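Local coordinates for NAD-dependent epimerase/dehydratase (Methylobacillus flagellatus KT, PDB 3GPI), which is of unknown function but belongs to the NAD-dependent epimerase/dehydratase family and probably binds a dinucleotide cofactor through its Rossmann-type fold, at residues C11-L16 with P160-M165; E173-R178 with D222-L227. All blocks are in the same frame, centred on the assembly; numbering follows the deposited sequence. Where two conformers were deposited one is given.

Contact 1: C11-L16 with P160-M165; sequences CGDLGL and PGRLRM
Arg162 reaches across to Asp13 and grips its carboxylate side-on, with NE and NH2 each taking one oxygen. From CB the arginine runs out extended as far as NE, CG lying anti to the carbonyl carbon (chi1 -71°). Arg162 CG passes 4.0 Å from Asp13 OD2, and Arg162 CD passes the same oxygen more closely. Arg162 NE then donates to Asp13 OD2 at 2.8 Å, in a nearly straight bond (162°). Beyond CZ, Arg162 NH2 closes the salt bridge on Asp13 OD1 at 2.9 Å. Both oxygens are met on their syn sides and lie close to the guanidinium plane, but the two planar groups are twisted 25° apart, and NH2 stands further out of the carboxylate plane than NE does. Asp13 OD1 also receives a weak bond from Leu14 N, whereas OD2 faces water: water 1 lies within hydrogen-bonding distance of both Asp13 OD2 (2.7 Å) and Pro160 O. The salt bridge and water 1 together link the start of helix 13-24 to the loop before helix 164-168. Asp13 opens helix 13-24, just after the N-cap Gly12, in a glycine-rich turn consistent with the Rossmann GxGxxG pattern; Arg187 of helix 187-201 touches Asp13, and Ile157 of strand 149-158 packs on Arg162.

Contact 2: E173-R178 with D222-L227; sequences EQWPAR and DLLRWL
Leu224 lays its side chain over one face of the Trp175 indole. Its CD1 makes a CH-pi contact, 3.8 Å from the centroid of the Trp175 five-membered ring and only 14° off the ring normal. Nearer the helix backbone, Leu224 CB sits above the middle of the whole bicycle, 3.7 Å from Trp175 CE2. With CG anti to the carbonyl carbon (chi1 -70°), Leu224 runs antiparallel alongside the tryptophan side chain, its CD1 carried over the pyrrole part. At the far end of the ring, Arg225 CG approaches Trp175 CZ3 to 3.7 Å, its extended chain crossing the tryptophan at about a right angle. Pro176 CD of the pyrrolidine ring meets Leu224 CD1 at 3.9 Å.

Polar bonds outside this first shell hold the partners in position. Trp175 NE1 is hydrogen-bonded to Gln168 O at the end of helix 164-168, which helps to set the rotation of the indole, and Pro176 O is bonded to His221 NE2. Arg225 directs its NH1 to Gly238 O, leaving its aliphatic part against the ring. Between 173-178 and 222-227 the contact is apolar, by dispersion and CH-pi; the polar link to helix 220-230 is made outside it, through His221.

Overall arrangement
Contact 1 closes before contact 2 opens along the chain, and their centres lie about 21 Å apart. Contact 1 joins the start of helix 13-24, next to the first strand of the mixed sheet, to the turn after strand 149-158; contact 2 is more peripheral, about 23 Å from the centre of the chain. Helix 164-168 connects them: Met165 packs on Leu223, and its backbone O lies against Leu224 and Leu227 of helix 220-230. Helix 266-277 touches both, through Leu163 and Met165 on one side and Trp226 on the other. The chain from 160 to 178 therefore runs from the probable dinucleotide-binding region to the outer helical part of the protein.

Contact 1: C11-L16 with P160-M165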
loop_
_atom_site.group_PDB
_atom_site.type_symbol
_atom_site.label_atom_id
_atom_site.label_comp_id
_atom_site.label_asym_id
_atom_site.label_seq_id
_atom_site.Cartn_x
_atom_site.Cartn_y
_atom_site.Cartn_z
ATOM N N CYS A 11 -7.809 2.540 8.941
ATOM C CA CYS A 11 -6.758 2.889 9.888
ATOM C C CYS A 11 -5.908 1.697 10.298
ATOM O O CYS A 11 -5.588 1.491 11.478
ATOM C CB CYS A 11 -7.338 3.560 11.129
ATOM S SG CYS A 11 -8.110 5.162 10.778
ATOM N N GLY A 12 -5.541 0.900 9.307
ATOM C CA GLY A 12 -4.478 -0.063 9.522
ATOM C C GLY A 12 -3.124 0.624 9.575
ATOM O O GLY A 12 -2.999 1.864 9.723
ATOM N N ASP A 13 -2.071 -0.156 9.440
ATOM C CA ASP A 13 -0.752 0.402 9.724
ATOM C C ASP A 13 -0.348 1.490 8.719
ATOM O O ASP A 13 0.294 2.482 9.073
ATOM C CB ASP A 13 0.322 -0.676 9.856
ATOM C CG ASP A 13 0.530 -1.526 8.573
ATOM O OD1 ASP A 13 -0.267 -1.469 7.602
ATOM O OD2 ASP A 13 1.545 -2.264 8.580
ATOM N N LEU A 14 -0.716 1.304 7.460
ATOM C CA LEU A 14 -0.365 2.283 6.448
ATOM C C LEU A 14 -1.097 3.589 6.723
ATOM O O LEU A 14 -0.475 4.660 6.724
ATOM C CB LEU A 14 -0.736 1.740 5.063
ATOM C CG LEU A 14 -0.616 2.748 3.944
ATOM C CD1 LEU A 14 0.789 3.199 3.710
ATOM C CD2 LEU A 14 -1.208 2.212 2.654
ATOM N N GLY A 15 -2.399 3.499 6.998
ATOM C CA GLY A 15 -3.186 4.719 7.269
ATOM C C GLY A 15 -2.699 5.441 8.509
ATOM O O GLY A 15 -2.699 6.667 8.545
ATOM N N LEU A 16 -2.270 4.695 9.524
ATOM C CA LEU A 16 -1.766 5.315 10.738
ATOM C C LEU A 16 -0.449 6.016 10.532
ATOM O O LEU A 16 -0.242 7.124 11.031
ATOM C CB LEU A 16 -1.676 4.324 11.897
ATOM C CG LEU A 16 -3.045 3.899 12.409
ATOM C CD1 LEU A 16 -2.989 2.622 13.257
ATOM C CD2 LEU A 16 -3.573 5.081 13.239
ATOM N N PRO A 160 7.407 -2.679 10.246
ATOM C CA PRO A 160 7.041 -3.135 11.596
ATOM C C PRO A 160 5.676 -3.823 11.594
ATOM O O PRO A 160 4.757 -3.389 10.900
ATOM C CB PRO A 160 7.034 -1.818 12.400
ATOM C CG PRO A 160 7.973 -0.926 11.633
ATOM C CD PRO A 160 7.603 -1.228 10.189
ATOM N N GLY A 161 5.536 -4.943 12.290
ATOM C CA GLY A 161 4.276 -5.686 12.241
ATOM C C GLY A 161 3.923 -6.415 10.948
ATOM O O GLY A 161 2.849 -7.033 10.846
ATOM N N ARG A 162 4.837 -6.352 9.964
ATOM C CA ARG A 162 4.763 -7.135 8.715
ATOM C C ARG A 162 6.116 -7.775 8.457
ATOM O O ARG A 162 6.821 -7.451 7.492
ATOM C CB ARG A 162 4.337 -6.267 7.541
ATOM C CG ARG A 162 2.881 -5.863 7.613
ATOM C CD ARG A 162 2.647 -4.862 6.550
ATOM N NE ARG A 162 1.354 -4.204 6.609
ATOM C CZ ARG A 162 0.296 -4.542 5.882
ATOM N NH1 ARG A 162 0.327 -5.597 5.063
ATOM N NH2 ARG A 162 -0.818 -3.830 5.995
ATOM N N LEU A 163 6.468 -8.685 9.359
ATOM C CA LEU A 163 7.768 -9.341 9.368
ATOM C C LEU A 163 7.716 -10.810 8.937
ATOM O O LEU A 163 8.655 -11.584 9.240
ATOM C CB LEU A 163 8.393 -9.255 10.777
ATOM C CG LEU A 163 8.538 -7.830 11.325
ATOM C CD1 LEU A 163 9.039 -7.894 12.778
ATOM C CD2 LEU A 163 9.467 -6.945 10.510
ATOM N N ARG A 164 6.667 -11.211 8.208
ATOM C CA ARG A 164 6.560 -12.601 7.739
ATOM C C ARG A 164 7.819 -13.128 7.039
ATOM O O ARG A 164 8.197 -14.273 7.259
ATOM C CB ARG A 164 5.358 -12.866 6.851
ATOM C CG ARG A 164 5.115 -14.350 6.690
ATOM C CD ARG A 164 3.856 -14.666 5.920
ATOM N NE ARG A 164 4.014 -15.943 5.222
ATOM C CZ ARG A 164 3.731 -17.136 5.736
ATOM N NH1 ARG A 164 3.248 -17.243 6.967
ATOM N NH2 ARG A 164 3.910 -18.230 4.998
ATOM N N MET A 165 8.474 -12.343 6.188
ATOM C CA MET A 165 9.638 -12.848 5.461
ATOM C C MET A 165 10.785 -13.145 6.428
ATOM O O MET A 165 11.558 -14.097 6.239
ATOM C CB MET A 165 10.121 -11.849 4.391
ATOM C CG MET A 165 9.301 -11.807 3.073
ATOM S SD MET A 165 9.074 -13.385 2.181
ATOM C CE MET A 165 7.518 -13.825 2.918
HETATM O O HOH W 1 4.225 -2.401 8.471
HETATM O O HOH W 2 1.736 -3.542 11.163
HETATM O O HOH W 3 3.004 -1.586 10.977
#

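Contact 2: E173-R178 with D222-L227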
loop_
_atom_site.group_PDB
_atom_site.type_symbol
_atom_site.label_atom_id
_atom_site.label_comp_id
_atom_site.label_asym_id
_atom_site.label_seq_id
_atom_site.Cartn_x
_atom_site.Cartn_y
_atom_site.Cartn_z
ATOM N N GLU A 173 13.155 -25.329 5.810
ATOM C CA GLU A 173 12.299 -26.445 5.396
ATOM C C GLU A 173 10.885 -26.013 4.945
ATOM O O GLU A 173 10.204 -26.751 4.228
ATOM C CB GLU A 173 12.230 -27.529 6.497
ATOM N N GLN A 174 10.467 -24.806 5.309
ATOM C CA GLN A 174 9.141 -24.298 4.929
ATOM C C GLN A 174 9.178 -23.323 3.757
ATOM O O GLN A 174 8.182 -22.671 3.454
ATOM C CB GLN A 174 8.432 -23.643 6.134
ATOM C CG GLN A 174 8.315 -24.577 7.342
ATOM C CD GLN A 174 7.547 -23.969 8.503
ATOM O OE1 GLN A 174 6.450 -23.424 8.329
ATOM N NE2 GLN A 174 8.099 -24.103 9.708
ATOM N N TRP A 175 10.343 -23.180 3.117
ATOM C CA TRP A 175 10.420 -22.294 1.959
ATOM C C TRP A 175 9.600 -22.826 0.787
ATOM O O TRP A 175 9.469 -24.039 0.626
ATOM C CB TRP A 175 11.891 -22.032 1.580
ATOM C CG TRP A 175 12.652 -21.275 2.635
ATOM C CD1 TRP A 175 12.149 -20.743 3.789
ATOM C CD2 TRP A 175 14.040 -20.930 2.598
ATOM N NE1 TRP A 175 13.141 -20.102 4.481
ATOM C CE2 TRP A 175 14.312 -20.196 3.775
ATOM C CE3 TRP A 175 15.087 -21.177 1.687
ATOM C CZ2 TRP A 175 15.600 -19.715 4.079
ATOM C CZ3 TRP A 175 16.361 -20.679 1.986
ATOM C CH2 TRP A 175 16.600 -19.968 3.176
ATOM N N PRO A 176 9.005 -21.928 -0.009
ATOM C CA PRO A 176 8.120 -22.406 -1.104
ATOM C C PRO A 176 8.905 -23.175 -2.161
ATOM O O PRO A 176 10.109 -22.952 -2.336
ATOM C CB PRO A 176 7.556 -21.105 -1.695
ATOM C CG PRO A 176 8.617 -20.058 -1.363
ATOM C CD PRO A 176 9.114 -20.454 0.004
ATOM N N ALA A 177 8.265 -24.117 -2.853
ATOM C CA ALA A 177 8.953 -24.861 -3.896
ATOM C C ALA A 177 9.295 -23.960 -5.084
ATOM O O ALA A 177 10.350 -24.087 -5.678
ATOM C CB ALA A 177 8.078 -26.056 -4.358
ATOM N N ARG A 178 8.378 -23.078 -5.428
ATOM C CA ARG A 178 8.525 -22.223 -6.603
ATOM C C ARG A 178 9.282 -20.960 -6.222
ATOM O O ARG A 178 8.942 -20.328 -5.221
ATOM C CB ARG A 178 7.160 -21.835 -7.129
ATOM C CG ARG A 178 7.230 -21.288 -8.504
ATOM C CD ARG A 178 6.334 -20.125 -8.594
ATOM N NE ARG A 178 5.565 -20.166 -9.809
ATOM C CZ ARG A 178 4.511 -19.399 -10.059
ATOM N NH1 ARG A 178 4.091 -18.487 -9.178
ATOM N NH2 ARG A 178 3.891 -19.540 -11.212
ATOM N N ASP A 222 16.097 -15.798 -3.107
ATOM C CA ASP A 222 17.211 -14.912 -2.831
ATOM C C ASP A 222 16.939 -14.057 -1.598
ATOM O O ASP A 222 17.841 -13.806 -0.799
ATOM C CB ASP A 222 17.499 -13.995 -4.021
ATOM C CG ASP A 222 18.142 -14.719 -5.198
ATOM O OD1 ASP A 222 18.535 -15.897 -5.067
ATOM O OD2 ASP A 222 18.222 -14.065 -6.246
ATOM N N LEU A 223 15.706 -13.610 -1.422
ATOM C CA LEU A 223 15.360 -12.820 -0.250
ATOM C C LEU A 223 15.446 -13.684 1.007
ATOM O O LEU A 223 16.028 -13.257 1.997
ATOM C CB LEU A 223 13.941 -12.256 -0.421
ATOM C CG LEU A 223 13.444 -11.475 0.785
ATOM C CD1 LEU A 223 14.347 -10.266 1.137
ATOM C CD2 LEU A 223 12.034 -10.982 0.569
ATOM N N LEU A 224 14.902 -14.893 0.939
ATOM C CA LEU A 224 14.916 -15.797 2.098
ATOM C C LEU A 224 16.341 -16.157 2.489
ATOM O O LEU A 224 16.638 -16.130 3.667
ATOM C CB LEU A 224 14.066 -17.026 1.819
ATOM C CG LEU A 224 12.576 -16.795 1.765
ATOM C CD1 LEU A 224 11.912 -18.008 1.087
ATOM C CD2 LEU A 224 12.003 -16.520 3.173
ATOM N N ARG A 225 17.214 -16.424 1.512
ATOM C CA ARG A 225 18.602 -16.737 1.859
ATOM C C ARG A 225 19.317 -15.536 2.444
ATOM O O ARG A 225 20.096 -15.703 3.363
ATOM C CB ARG A 225 19.346 -17.259 0.642
ATOM C CG ARG A 225 18.965 -18.679 0.276
ATOM C CD ARG A 225 19.722 -19.085 -0.938
ATOM N NE ARG A 225 19.527 -20.492 -1.219
ATOM C CZ ARG A 225 20.444 -21.227 -1.840
ATOM N NH1 ARG A 225 21.620 -20.693 -2.182
ATOM N NH2 ARG A 225 20.174 -22.502 -2.085
ATOM N N TRP A 226 19.058 -14.330 1.913
ATOM C CA TRP A 226 19.723 -13.119 2.431
ATOM C C TRP A 226 19.276 -12.928 3.892
ATOM O O TRP A 226 20.093 -12.629 4.802
ATOM C CB TRP A 226 19.287 -11.925 1.531
ATOM C CG TRP A 226 20.017 -10.616 1.861
ATOM C CD1 TRP A 226 21.150 -10.146 1.251
ATOM C CD2 TRP A 226 19.646 -9.641 2.828
ATOM N NE1 TRP A 226 21.508 -8.945 1.790
ATOM C CE2 TRP A 226 20.602 -8.603 2.758
ATOM C CE3 TRP A 226 18.588 -9.521 3.731
ATOM C CZ2 TRP A 226 20.540 -7.464 3.577
ATOM C CZ3 TRP A 226 18.512 -8.383 4.544
ATOM C CH2 TRP A 226 19.506 -7.374 4.469
ATOM N N LEU A 227 17.975 -13.082 4.138
ATOM C CA LEU A 227 17.443 -12.948 5.479
ATOM C C LEU A 227 17.945 -14.046 6.438
ATOM O O LEU A 227 18.185 -13.795 7.628
ATOM C CB LEU A 227 15.930 -12.945 5.431
ATOM C CG LEU A 227 15.309 -11.646 4.884
ATOM C CD1 LEU A 227 13.839 -11.805 4.666
ATOM C CD2 LEU A 227 15.628 -10.433 5.798
#